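PDB 6CT6: lactate dehydrogenase from Eimeria maxima, which catalyses the NADH-dependent interconversion of pyruvate and lactate, and is caught here with the cofactor and the pyruvate analogue oxamate bound. Local coordinates for residues 162-167 / 193-198; 170-175 / 198-203; 181-184 / 190-193; 282-287 / 294-299; 157-162 / 185-190. All coordinates share one frame; numbering follows the deposited sequence.

Contact 1: 162-167 / 193-198; sequences SRLRRM and PLMRYI. With OXM (oxamic acid), chain F.
A chi1 of 171° turns CG of Leu164 away from the backbone N and out of helix 157-172 toward the loop that follows strand 192-193, while Met195, bent at both chi2 and chi3, folds its sulfur back to meet it. The contact belongs to the C-terminal alpha/beta domain of the lactate/malate dehydrogenase family, and between the two segments the packing is apolar and buried. Leu164 CD1 is shared by two neighbours: Ile198 CD1 comes at it tip to tip at 3.9 Å, and Met195 SD crosses it obliquely at 4.0 Å. The other branch, CD2, lies more loosely against the ring of Pro193. Ile222 of helix 216-237 also packs on Leu164, and Met195 touches the bound glucose. One residue earlier on the helix, the extended side chain of Arg163 runs to the active site and meets the oxamate carboxylate edge-on. Its two terminal nitrogens take one oxygen each in a two-pronged grip: NH1 bonds to O2 of oxamate at 3.0 Å and NH2 to O3 at 3.0 Å, both nearly straight (168°).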
# COMPACT_ATOMS: atom_id res chain seq x y z
N SER B 162 3.11 9.16 -15.89
CA SER B 162 3.24 7.71 -15.77
C SER B 162 2.11 7.00 -16.51
O SER B 162 2.31 5.88 -17.01
CB SER B 162 3.25 7.29 -14.31
OG SER B 162 1.94 7.32 -13.75
N ARG B 163 0.94 7.62 -16.58
CA ARG B 163 -0.19 7.01 -17.28
C ARG B 163 0.00 7.08 -18.79
O ARG B 163 -0.22 6.10 -19.50
CB ARG B 163 -1.48 7.71 -16.84
CG ARG B 163 -1.76 7.54 -15.35
CD ARG B 163 -2.82 8.49 -14.84
NE ARG B 163 -3.35 8.06 -13.54
CZ ARG B 163 -4.09 8.82 -12.74
NH1 ARG B 163 -4.39 10.07 -13.08
NH2 ARG B 163 -4.53 8.33 -11.59
N LEU B 164 0.42 8.25 -19.29
CA LEU B 164 0.83 8.35 -20.69
C LEU B 164 1.87 7.30 -21.03
O LEU B 164 1.76 6.60 -22.04
CB LEU B 164 1.36 9.76 -20.97
CG LEU B 164 2.03 9.96 -22.33
CD1 LEU B 164 1.06 9.67 -23.47
CD2 LEU B 164 2.58 11.37 -22.44
N ARG B 165 2.91 7.19 -20.20
CA ARG B 165 4.02 6.29 -20.50
C ARG B 165 3.57 4.83 -20.50
O ARG B 165 4.03 4.03 -21.33
CB ARG B 165 5.16 6.50 -19.50
CG ARG B 165 5.83 7.87 -19.61
CD ARG B 165 6.74 8.14 -18.42
NE ARG B 165 7.67 7.04 -18.17
CZ ARG B 165 7.72 6.31 -17.05
NH1 ARG B 165 6.90 6.56 -16.03
NH2 ARG B 165 8.60 5.33 -16.95
N ARG B 166 2.69 4.45 -19.57
CA ARG B 166 2.23 3.07 -19.50
C ARG B 166 1.52 2.66 -20.78
O ARG B 166 1.68 1.53 -21.26
CB ARG B 166 1.30 2.88 -18.30
CG ARG B 166 0.60 1.52 -18.22
CD ARG B 166 1.55 0.41 -17.79
NE ARG B 166 1.02 -0.91 -18.13
CZ ARG B 166 1.30 -2.03 -17.47
NH1 ARG B 166 2.10 -2.02 -16.42
NH2 ARG B 166 0.77 -3.18 -17.87
N MET B 167 0.72 3.57 -21.35
CA MET B 167 -0.08 3.23 -22.52
C MET B 167 0.79 3.09 -23.77
O MET B 167 0.60 2.16 -24.57
CB MET B 167 -1.17 4.28 -22.71
CG MET B 167 -2.24 4.22 -21.63
SD MET B 167 -3.61 5.37 -21.85
CE MET B 167 -3.23 6.61 -20.63
N PRO B 193 -0.95 16.35 -22.39
CA PRO B 193 0.03 15.33 -22.80
C PRO B 193 0.80 15.79 -24.03
O PRO B 193 0.21 16.10 -25.07
CB PRO B 193 -0.84 14.10 -23.10
CG PRO B 193 -2.14 14.37 -22.43
CD PRO B 193 -2.33 15.84 -22.44
N LEU B 194 2.12 15.86 -23.89
CA LEU B 194 2.99 16.39 -24.95
C LEU B 194 3.38 15.26 -25.89
O LEU B 194 4.48 14.70 -25.83
CB LEU B 194 4.21 17.07 -24.34
CG LEU B 194 3.96 18.39 -23.62
CD1 LEU B 194 5.23 18.86 -22.92
CD2 LEU B 194 3.47 19.45 -24.59
N MET B 195 2.45 14.93 -26.79
CA MET B 195 2.66 13.79 -27.69
C MET B 195 3.88 13.98 -28.57
O MET B 195 4.49 13.00 -29.00
CB MET B 195 1.41 13.57 -28.54
CG MET B 195 0.11 13.48 -27.74
SD MET B 195 0.20 12.30 -26.37
CE MET B 195 -0.02 10.75 -27.24
N ARG B 196 4.25 15.23 -28.86
CA ARG B 196 5.40 15.48 -29.73
C ARG B 196 6.71 15.13 -29.05
O ARG B 196 7.70 14.82 -29.73
CB ARG B 196 5.41 16.95 -30.17
CG ARG B 196 6.61 17.35 -31.01
CD ARG B 196 6.42 18.72 -31.65
NE ARG B 196 6.55 19.82 -30.70
CZ ARG B 196 7.69 20.44 -30.40
NH1 ARG B 196 8.83 20.08 -30.98
NH2 ARG B 196 7.69 21.44 -29.52
N TYR B 197 6.75 15.17 -27.72
CA TYR B 197 7.97 14.95 -26.96
C TYR B 197 8.13 13.51 -26.47
O TYR B 197 9.10 13.22 -25.76
CB TYR B 197 8.02 15.90 -25.76
CG TYR B 197 8.48 17.31 -26.06
CD1 TYR B 197 9.83 17.63 -26.10
CD2 TYR B 197 7.56 18.33 -26.27
CE1 TYR B 197 10.26 18.92 -26.36
CE2 TYR B 197 7.98 19.63 -26.53
CZ TYR B 197 9.33 19.92 -26.57
OH TYR B 197 9.76 21.20 -26.83
N ILE B 198 7.22 12.61 -26.83
CA ILE B 198 7.37 11.21 -26.44
C ILE B 198 8.57 10.63 -27.16
O ILE B 198 8.70 10.75 -28.39
CB ILE B 198 6.10 10.40 -26.76
CG1 ILE B 198 4.89 10.93 -25.98
CG2 ILE B 198 6.33 8.91 -26.45
CD1 ILE B 198 3.57 10.32 -26.44
C1 OXM F . -7.01 12.37 -9.23
N1 OXM F . -8.27 11.86 -8.71
O1 OXM F . -6.63 13.46 -8.94
C2 OXM F . -6.16 11.51 -10.17
O2 OXM F . -5.72 11.99 -11.25
O3 OXM F . -5.90 10.31 -9.88

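Contact 2: 170-175 / 198-203; sequences DCLHVS and ITINGI
Leu172, in the last turn of helix 157-172, opens the contact by resting its CD1 methyl on the end of Ile200. Its chi1 of -64°, which places CG opposite the carbonyl carbon, directs the leucine at strand 199-200, where Leu172 CD1 approaches Ile200 CD1 to 3.6 Å and also touches Ile200 CG1 at 3.9 Å. The two side chains meet at a slant, one methyl doing most of the work on the helix side. Ile205, Leu213 and Ile214 also touch Leu172. His173, with positive phi (60°), is the first residue to leave the helix. Val174 follows in extended conformation and uses its CG2 branch, set 4.4 Å from Ile200 CG2, so that the isoleucine receives the leucine on its long arm and the valine on its short one. Val179 of the neighbouring strand touches both Val174 and Ile200. Beyond Ile200 the strand reverses through a type I' turn closed by a reciprocal pair of bonds, Ile203 N to Ile200 O at 2.9 Å and Ile200 N to Ile203 O at 2.8 Å. The arrangement is the C-terminal end of a helix packed on a two-residue type I' hairpin, strands 199-200 and 203-204 of the four-stranded antiparallel sheet.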
# COMPACT_ATOMS: atom_id res chain seq x y z
N ASP B 170 2.65 -0.25 -23.38
CA ASP B 170 1.83 -1.42 -23.69
C ASP B 170 1.58 -1.54 -25.19
O ASP B 170 1.50 -2.65 -25.73
CB ASP B 170 0.50 -1.36 -22.94
CG ASP B 170 0.66 -1.56 -21.44
OD1 ASP B 170 1.71 -2.08 -21.02
OD2 ASP B 170 -0.28 -1.21 -20.69
N CYS B 171 1.44 -0.41 -25.87
CA CYS B 171 1.19 -0.43 -27.31
C CYS B 171 2.40 -0.95 -28.08
O CYS B 171 2.27 -1.80 -28.97
CB CYS B 171 0.80 0.97 -27.79
SG CYS B 171 0.20 1.04 -29.49
N LEU B 172 3.60 -0.47 -27.73
CA LEU B 172 4.81 -0.82 -28.46
C LEU B 172 5.50 -2.08 -27.95
O LEU B 172 6.43 -2.57 -28.61
CB LEU B 172 5.81 0.34 -28.39
CG LEU B 172 5.35 1.63 -29.07
CD1 LEU B 172 6.27 2.79 -28.71
CD2 LEU B 172 5.28 1.44 -30.58
N HIS B 173 5.08 -2.62 -26.81
CA HIS B 173 5.75 -3.77 -26.19
C HIS B 173 7.21 -3.44 -25.87
O HIS B 173 8.14 -4.17 -26.24
CB HIS B 173 5.63 -5.01 -27.08
CG HIS B 173 4.22 -5.44 -27.31
ND1 HIS B 173 3.46 -4.99 -28.38
CD2 HIS B 173 3.40 -6.23 -26.58
CE1 HIS B 173 2.25 -5.52 -28.31
NE2 HIS B 173 2.19 -6.27 -27.22
N VAL B 174 7.40 -2.32 -25.18
CA VAL B 174 8.69 -1.91 -24.64
C VAL B 174 8.49 -1.55 -23.18
O VAL B 174 7.39 -1.18 -22.75
CB VAL B 174 9.29 -0.73 -25.43
CG1 VAL B 174 8.44 0.52 -25.27
CG2 VAL B 174 10.72 -0.46 -25.00
N SER B 175 9.56 -1.66 -22.40
CA SER B 175 9.49 -1.36 -20.98
C SER B 175 9.16 0.11 -20.76
O SER B 175 9.67 0.98 -21.48
CB SER B 175 10.81 -1.70 -20.30
OG SER B 175 10.88 -1.12 -19.01
N ILE B 198 7.22 12.61 -26.83
CA ILE B 198 7.37 11.21 -26.44
C ILE B 198 8.57 10.63 -27.16
O ILE B 198 8.70 10.75 -28.39
CB ILE B 198 6.10 10.40 -26.76
CG1 ILE B 198 4.89 10.93 -25.98
CG2 ILE B 198 6.33 8.91 -26.45
CD1 ILE B 198 3.57 10.32 -26.44
N THR B 199 9.47 9.98 -26.41
CA THR B 199 10.59 9.29 -27.02
C THR B 199 10.71 7.88 -26.46
O THR B 199 10.31 7.60 -25.33
CB THR B 199 11.93 10.03 -26.80
OG1 THR B 199 12.28 10.02 -25.41
CG2 THR B 199 11.84 11.47 -27.30
N ILE B 200 11.26 7.00 -27.29
CA ILE B 200 11.64 5.65 -26.89
C ILE B 200 13.17 5.65 -26.82
O ILE B 200 13.85 5.62 -27.85
CB ILE B 200 11.12 4.60 -27.87
CG1 ILE B 200 9.62 4.80 -28.15
CG2 ILE B 200 11.39 3.20 -27.34
CD1 ILE B 200 8.72 4.78 -26.92
N ASN B 201 13.70 5.70 -25.60
CA ASN B 201 15.13 5.88 -25.37
C ASN B 201 15.69 7.03 -26.21
O ASN B 201 16.75 6.93 -26.82
CB ASN B 201 15.91 4.60 -25.64
CG ASN B 201 17.33 4.67 -25.10
OD1 ASN B 201 17.55 5.09 -23.97
ND2 ASN B 201 18.30 4.29 -25.93
N GLY B 202 14.96 8.15 -26.22
CA GLY B 202 15.39 9.32 -26.96
C GLY B 202 15.01 9.33 -28.42
O GLY B 202 15.19 10.36 -29.09
N ILE B 203 14.51 8.22 -28.95
CA ILE B 203 14.06 8.13 -30.34
C ILE B 203 12.68 8.76 -30.44
O ILE B 203 11.75 8.31 -29.76
CB ILE B 203 14.03 6.67 -30.82
CG1 ILE B 203 15.36 5.97 -30.53
CG2 ILE B 203 13.69 6.60 -32.30
CD1 ILE B 203 15.29 4.46 -30.63

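Contact 3: 181-184 / 190-193; sequences GMVI and NMLP
Ile184 and Leu192 lie side by side and point the same way, as do Val183 and Pro193 on the other face of this two-stranded pairing. In the first pair, Ile184 CG1 sits between its backbone N and carbonyl carbon (chi1 62°), which lays it alongside Leu192 CB at 4.1 Å; the CD1 methyl of Ile184 continues to CD2 of the leucine. Leu308 and Leu309 of helix 303-328 pack on this face. In the second pair the two branches of Val183 divide their work. CG2 rests beside the proline ring, 4.1 Å from Pro193 CB. CG1 is met by Met191, just before the strand, whose chi1 of 74° curls the chain over the methyl so that CB, CG and SD of Met191 each lie 3.9 Å from Val183 CG1. Thr226 of helix 216-237 touches both Val183 and Pro193. Two backbone bonds join Ile184 to Leu192: Ile184 N to Leu192 O is 3.0 Å, and Leu192 N to Ile184 O is 2.9 Å. Val183 and Pro193 form the adjoining non-hydrogen-bonded pair, beside which lies a CA-H...O contact, Val183 CA to Leu192 O, 3.4 Å. This is an antiparallel beta hairpin, strands 179-184 and 192-193, at one edge of the four-stranded sheet of the C-terminal domain, and its connecting loop carries the oxamate-binding His187.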
# COMPACT_ATOMS: atom_id res chain seq x y z
N GLY B 181 7.93 10.45 -21.43
CA GLY B 181 6.65 11.09 -21.70
C GLY B 181 6.30 12.12 -20.65
O GLY B 181 6.61 11.94 -19.47
N MET B 182 5.66 13.22 -21.06
CA MET B 182 5.34 14.31 -20.15
C MET B 182 3.91 14.78 -20.35
O MET B 182 3.44 14.90 -21.49
CB MET B 182 6.30 15.49 -20.35
CG MET B 182 7.73 15.19 -19.95
SD MET B 182 8.80 16.63 -20.12
CE MET B 182 8.96 16.71 -21.90
N VAL B 183 3.23 15.05 -19.24
CA VAL B 183 1.95 15.74 -19.22
C VAL B 183 2.16 17.01 -18.40
O VAL B 183 2.43 16.93 -17.19
CB VAL B 183 0.82 14.88 -18.62
CG1 VAL B 183 -0.50 15.65 -18.63
CG2 VAL B 183 0.68 13.56 -19.35
N ILE B 184 2.04 18.17 -19.04
CA ILE B 184 2.28 19.44 -18.35
C ILE B 184 0.96 20.18 -18.17
O ILE B 184 -0.09 19.75 -18.66
CB ILE B 184 3.30 20.31 -19.10
CG1 ILE B 184 2.78 20.69 -20.50
CG2 ILE B 184 4.64 19.59 -19.21
CD1 ILE B 184 3.59 21.78 -21.18
N ASN B 190 -7.79 20.29 -18.58
CA ASN B 190 -6.94 20.93 -19.58
C ASN B 190 -5.49 20.46 -19.51
O ASN B 190 -4.62 21.12 -20.09
CB ASN B 190 -7.00 22.45 -19.43
CG ASN B 190 -8.32 23.04 -19.89
OD1 ASN B 190 -8.58 23.15 -21.09
ND2 ASN B 190 -9.17 23.42 -18.94
N MET B 191 -5.21 19.34 -18.83
CA MET B 191 -3.85 18.83 -18.80
C MET B 191 -3.39 18.50 -20.22
O MET B 191 -4.18 18.09 -21.07
CB MET B 191 -3.74 17.60 -17.90
CG MET B 191 -4.33 16.32 -18.47
SD MET B 191 -4.07 14.88 -17.40
CE MET B 191 -5.03 15.32 -15.96
N LEU B 192 -2.09 18.70 -20.47
CA LEU B 192 -1.53 18.67 -21.82
C LEU B 192 -0.52 17.54 -21.96
O LEU B 192 0.67 17.72 -21.67
CB LEU B 192 -0.88 20.01 -22.15
CG LEU B 192 -0.16 20.13 -23.49
CD1 LEU B 192 -1.06 19.69 -24.64
CD2 LEU B 192 0.31 21.56 -23.68
N PRO B 193 -0.95 16.35 -22.39
CA PRO B 193 0.03 15.33 -22.80
C PRO B 193 0.80 15.79 -24.03
O PRO B 193 0.21 16.10 -25.07
CB PRO B 193 -0.84 14.10 -23.10
CG PRO B 193 -2.14 14.37 -22.43
CD PRO B 193 -2.33 15.84 -22.44

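Contact 4: 282-287 / 294-299; sequences LGVPCI and EQIIEL
Ile287 lies alongside Gln295, its CG1 against the first carbon of the glutamine side chain (Ile287 CG1 to Gln295 CB, 3.8 Å), and both point to the same face of the sheet. Its far end, CD1, slants across CD1 of Ile297 at 4.1 Å. On the same flank Pro285 offers its ring CG to Leu299 CG at 4.1 Å, the leucine coming across it at an angle. The opposite face holds Cys286 and Ile296, a non-hydrogen-bonded pair, and there Val284 CG2 touches Ile296 CG2 at 4.0 Å. Three backbone bonds fix the register of the hairpin. Ile297 N reaches Pro285 O at 2.9 Å; Ile287 N bonds to Gln295 O at 2.8 Å; Glu294 N meets Ile287 O at 2.7 Å. Glu294 and Gln295 thus both stand opposite Ile287, a classic beta bulge. Strand 294-296 is the last of the large mixed sheet within this chain. The chemistry implies a division of labour: backbone bonds set the register, with the bulge placing two residues against one, apolar contacts are made on both faces, and the carboxylate of Glu294 is held by salt bridges to Lys262 and Lys291.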
# COMPACT_ATOMS: atom_id res chain seq x y z
N LEU B 282 2.21 25.87 -11.97
CA LEU B 282 1.84 25.12 -13.16
C LEU B 282 2.74 23.90 -13.26
O LEU B 282 3.90 23.93 -12.85
CB LEU B 282 1.97 25.98 -14.42
CG LEU B 282 1.33 25.45 -15.70
CD1 LEU B 282 -0.19 25.54 -15.63
CD2 LEU B 282 1.85 26.19 -16.92
N GLY B 283 2.18 22.82 -13.80
CA GLY B 283 2.93 21.59 -13.99
C GLY B 283 3.97 21.71 -15.08
O GLY B 283 3.63 21.75 -16.27
N VAL B 284 5.25 21.75 -14.71
CA VAL B 284 6.34 21.89 -15.67
C VAL B 284 7.48 20.97 -15.26
O VAL B 284 7.61 20.59 -14.09
CB VAL B 284 6.84 23.34 -15.77
CG1 VAL B 284 5.72 24.25 -16.25
CG2 VAL B 284 7.38 23.82 -14.43
N PRO B 285 8.34 20.60 -16.21
CA PRO B 285 9.52 19.80 -15.87
C PRO B 285 10.49 20.58 -15.00
O PRO B 285 10.87 21.71 -15.32
CB PRO B 285 10.12 19.44 -17.23
CG PRO B 285 9.57 20.45 -18.18
CD PRO B 285 8.21 20.79 -17.67
N CYS B 286 10.90 19.97 -13.89
CA CYS B 286 11.85 20.58 -12.96
C CYS B 286 12.79 19.51 -12.43
O CYS B 286 12.53 18.31 -12.55
CB CYS B 286 11.13 21.28 -11.80
SG CYS B 286 10.40 20.16 -10.59
N ILE B 287 13.89 19.96 -11.83
CA ILE B 287 14.91 19.08 -11.26
C ILE B 287 14.86 19.22 -9.75
O ILE B 287 14.98 20.33 -9.22
CB ILE B 287 16.32 19.43 -11.78
CG1 ILE B 287 16.38 19.37 -13.31
CG2 ILE B 287 17.36 18.49 -11.15
CD1 ILE B 287 16.11 18.01 -13.91
N GLU B 294 15.75 22.67 -8.04
CA GLU B 294 17.04 23.22 -8.43
C GLU B 294 17.04 23.83 -9.82
O GLU B 294 17.82 24.75 -10.08
CB GLU B 294 18.11 22.13 -8.34
CG GLU B 294 18.37 21.68 -6.91
CD GLU B 294 19.48 20.67 -6.80
OE1 GLU B 294 20.01 20.23 -7.84
OE2 GLU B 294 19.83 20.30 -5.65
N GLN B 295 16.18 23.35 -10.71
CA GLN B 295 16.08 23.88 -12.06
C GLN B 295 14.65 23.74 -12.54
O GLN B 295 14.01 22.71 -12.31
CB GLN B 295 17.00 23.16 -13.04
CG GLN B 295 18.46 23.14 -12.68
CD GLN B 295 19.28 22.43 -13.75
OE1 GLN B 295 19.11 22.68 -14.94
NE2 GLN B 295 20.15 21.52 -13.32
N ILE B 296 14.16 24.77 -13.21
CA ILE B 296 12.92 24.70 -13.97
C ILE B 296 13.30 24.73 -15.44
O ILE B 296 13.98 25.65 -15.91
CB ILE B 296 11.97 25.86 -13.61
CG1 ILE B 296 11.50 25.71 -12.16
CG2 ILE B 296 10.76 25.87 -14.55
CD1 ILE B 296 10.92 26.97 -11.58
N ILE B 297 12.86 23.71 -16.18
CA ILE B 297 13.21 23.56 -17.58
C ILE B 297 12.09 24.15 -18.42
O ILE B 297 10.91 23.90 -18.18
CB ILE B 297 13.45 22.08 -17.94
CG1 ILE B 297 14.66 21.56 -17.14
CG2 ILE B 297 13.67 21.92 -19.43
CD1 ILE B 297 14.82 20.06 -17.19
N GLU B 298 12.47 24.95 -19.42
CA GLU B 298 11.52 25.68 -20.26
C GLU B 298 11.53 25.06 -21.65
O GLU B 298 12.46 25.28 -22.44
CB GLU B 298 11.87 27.16 -20.29
CG GLU B 298 10.79 28.02 -20.91
CD GLU B 298 10.78 29.44 -20.36
OE1 GLU B 298 11.76 29.83 -19.69
OE2 GLU B 298 9.78 30.15 -20.60
N LEU B 299 10.49 24.28 -21.95
CA LEU B 299 10.39 23.59 -23.22
C LEU B 299 10.20 24.58 -24.37
O LEU B 299 9.61 25.65 -24.21
CB LEU B 299 9.21 22.61 -23.19
CG LEU B 299 9.25 21.51 -22.13
CD1 LEU B 299 7.93 20.76 -22.09
CD2 LEU B 299 10.39 20.55 -22.39

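Contact 5: 157-162 / 185-190; sequences GMLDSS and GVHGDN. With NAI (1,4-dihydronicotinamide adenine dinucleotide), chain D; OXM (oxamic acid), chain F.
His187 and Asp160 meet through a hydrogen bond from ring to carboxylate, His187 ND1 to Asp160 OD2 at 2.8 Å with an N-H...O angle of 152°. The aspartate oxygen uses its syn lone pair and lies near the ring plane, and carboxylate and ring are turned only 29° apart. A water adds a second bond to the same oxygen, donating to Asp160 OD2 at 2.7 Å. His187 reaches the helix because a chi1 of -175° sets its ring opposite the backbone N, which leaves the other nitrogen facing the ligand: His187 NE2 donates to O1 of oxamate at 3.0 Å, in the plane of the ring. Arg100 and Asn132 also bond to oxamate. Van der Waals contacts come from Leu159 and the nicotinamide. Leu159 CD2 lies 3.6 Å from N7N of the NADH carboxamide and 3.8 Å from C4N, the carbon that carries the hydride, while N7N sits over one face of the His187 ring. Within helix 157-172, Gly157 O takes both Ser161 N and Ser161 OG, which come from opposite faces of its plane, and Ser161 OG also bonds to Val183 N. Aspartate, histidine and substrate analogue therefore form one chain of hydrogen bonds, consistent with the proton-relay histidine of lactate dehydrogenases, whose ring orientation the carboxylate probably helps to fix.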
# COMPACT_ATOMS: atom_id res chain seq x y z
N GLY B 157 2.28 15.91 -12.21
CA GLY B 157 2.81 15.55 -13.52
C GLY B 157 3.43 14.16 -13.56
O GLY B 157 3.31 13.44 -14.56
N MET B 158 4.10 13.76 -12.48
CA MET B 158 4.69 12.43 -12.43
C MET B 158 3.61 11.36 -12.60
O MET B 158 3.82 10.37 -13.31
CB MET B 158 5.45 12.23 -11.12
CG MET B 158 6.11 10.86 -10.98
SD MET B 158 7.31 10.55 -12.29
CE MET B 158 8.05 9.01 -11.72
N LEU B 159 2.46 11.54 -11.94
CA LEU B 159 1.36 10.59 -12.07
C LEU B 159 0.76 10.64 -13.47
O LEU B 159 0.57 9.60 -14.11
CB LEU B 159 0.29 10.89 -11.02
CG LEU B 159 -1.04 10.14 -11.18
CD1 LEU B 159 -0.88 8.66 -10.88
CD2 LEU B 159 -2.08 10.77 -10.28
N ASP B 160 0.41 11.84 -13.94
CA ASP B 160 -0.16 11.96 -15.28
C ASP B 160 0.81 11.43 -16.33
O ASP B 160 0.40 10.72 -17.26
CB ASP B 160 -0.51 13.42 -15.56
CG ASP B 160 -1.64 13.93 -14.67
OD1 ASP B 160 -2.59 13.16 -14.43
OD2 ASP B 160 -1.57 15.09 -14.21
N SER B 161 2.10 11.76 -16.20
CA SER B 161 3.10 11.27 -17.14
C SER B 161 3.22 9.75 -17.08
O SER B 161 3.41 9.10 -18.12
CB SER B 161 4.45 11.91 -16.85
OG SER B 161 4.40 13.32 -17.02
N SER B 162 3.11 9.16 -15.89
CA SER B 162 3.24 7.71 -15.77
C SER B 162 2.11 7.00 -16.51
O SER B 162 2.31 5.88 -17.01
CB SER B 162 3.25 7.29 -14.31
OG SER B 162 1.94 7.32 -13.75
N GLY B 185 1.02 21.30 -17.46
CA GLY B 185 -0.14 22.17 -17.32
C GLY B 185 -0.86 22.00 -16.00
O GLY B 185 -0.22 21.83 -14.95
N VAL B 186 -2.18 22.04 -16.04
CA VAL B 186 -3.00 21.90 -14.85
C VAL B 186 -3.29 20.42 -14.64
O VAL B 186 -3.52 19.68 -15.61
CB VAL B 186 -4.31 22.71 -14.98
CG1 VAL B 186 -5.24 22.08 -16.01
CG2 VAL B 186 -5.00 22.82 -13.63
N HIS B 187 -3.29 19.98 -13.39
CA HIS B 187 -3.80 18.65 -13.07
C HIS B 187 -5.32 18.73 -13.13
O HIS B 187 -6.02 18.83 -12.12
CB HIS B 187 -3.31 18.17 -11.71
CG HIS B 187 -3.71 16.77 -11.39
ND1 HIS B 187 -3.38 15.70 -12.20
CD2 HIS B 187 -4.45 16.26 -10.38
CE1 HIS B 187 -3.88 14.59 -11.68
NE2 HIS B 187 -4.53 14.90 -10.58
N GLY B 188 -5.83 18.70 -14.35
CA GLY B 188 -7.25 18.84 -14.57
C GLY B 188 -7.61 18.52 -16.00
O GLY B 188 -6.82 17.93 -16.74
N ASP B 189 -8.81 18.94 -16.39
CA ASP B 189 -9.32 18.59 -17.71
C ASP B 189 -8.47 19.18 -18.83
O ASP B 189 -8.41 18.61 -19.93
CB ASP B 189 -10.77 19.07 -17.86
CG ASP B 189 -11.74 18.23 -17.05
OD1 ASP B 189 -11.59 16.98 -17.06
OD2 ASP B 189 -12.64 18.80 -16.41
N ASN B 190 -7.79 20.29 -18.58
CA ASN B 190 -6.94 20.93 -19.58
C ASN B 190 -5.49 20.46 -19.51
O ASN B 190 -4.62 21.12 -20.09
CB ASN B 190 -7.00 22.45 -19.43
CG ASN B 190 -8.32 23.04 -19.89
OD1 ASN B 190 -8.58 23.15 -21.09
ND2 ASN B 190 -9.17 23.42 -18.94
PA NAI D . -8.55 10.60 2.06
O1A NAI D . -9.90 11.19 2.41
O2A NAI D . -8.36 9.10 2.08
O5B NAI D . -7.48 11.25 3.06
C5B NAI D . -7.55 12.63 3.42
C4B NAI D . -7.23 12.74 4.90
O4B NAI D . -6.96 14.09 5.28
C3B NAI D . -8.38 12.26 5.78
O3B NAI D . -7.95 11.14 6.56
C2B NAI D . -8.72 13.45 6.66
O2B NAI D . -9.09 13.07 7.98
C1B NAI D . -7.41 14.21 6.63
N9A NAI D . -7.48 15.62 7.06
C8A NAI D . -8.51 16.49 6.98
N7A NAI D . -8.14 17.69 7.51
C5A NAI D . -6.87 17.58 7.94
C6A NAI D . -5.86 18.45 8.58
N6A NAI D . -6.14 19.73 8.90
N1A NAI D . -4.64 17.91 8.85
C2A NAI D . -4.33 16.64 8.54
N3A NAI D . -5.20 15.81 7.95
C4A NAI D . -6.45 16.21 7.64
O3 NAI D . -8.11 11.18 0.62
PN NAI D . -6.92 10.59 -0.31
O1N NAI D . -7.48 9.49 -1.18
O2N NAI D . -5.71 10.32 0.56
O5D NAI D . -6.62 11.86 -1.25
C5D NAI D . -6.13 13.06 -0.66
C4D NAI D . -6.07 14.20 -1.67
O4D NAI D . -5.20 13.88 -2.77
C3D NAI D . -7.44 14.49 -2.26
O3D NAI D . -7.63 15.91 -2.29
C2D NAI D . -7.37 13.92 -3.65
O2D NAI D . -8.26 14.56 -4.57
C1D NAI D . -5.90 14.19 -3.98
N1N NAI D . -5.34 13.46 -5.12
C2N NAI D . -4.43 14.13 -5.82
C3N NAI D . -3.79 13.59 -6.92
C7N NAI D . -2.79 14.45 -7.63
O7N NAI D . -2.39 15.47 -7.08
N7N NAI D . -2.37 14.11 -8.84
C4N NAI D . -4.09 12.19 -7.38
C5N NAI D . -5.10 11.56 -6.54
C6N NAI D . -5.68 12.20 -5.45
C1 OXM F . -7.01 12.37 -9.23
N1 OXM F . -8.27 11.86 -8.71
O1 OXM F . -6.63 13.46 -8.94
C2 OXM F . -6.16 11.51 -10.17
O2 OXM F . -5.72 11.99 -11.25
O3 OXM F . -5.90 10.31 -9.88
O HOH W 1 -0.86 17.64 -14.93

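From the N terminus, the Rossmann part of the chain leads into helix 157-172, which opens three of the loops. Contact 5 joins its start to the loop after strand 179-184, contact 1 its middle to the loop after strand 192-193, and contact 2 its end to strand 199-200; these three cross one another along the chain and tie the helix in. Contact 3, a short hairpin closure, nests inside the loop of contact 2, sharing Asn190 with contact 5 and Pro193 with contact 1. Contact 4 follows in series. Touching contact 3 at Ile184, contact 5 at Gly185 and contact 1 where Leu194 meets Leu299, it brings the edge hairpin of the large sheet against the smaller sheet and its loops.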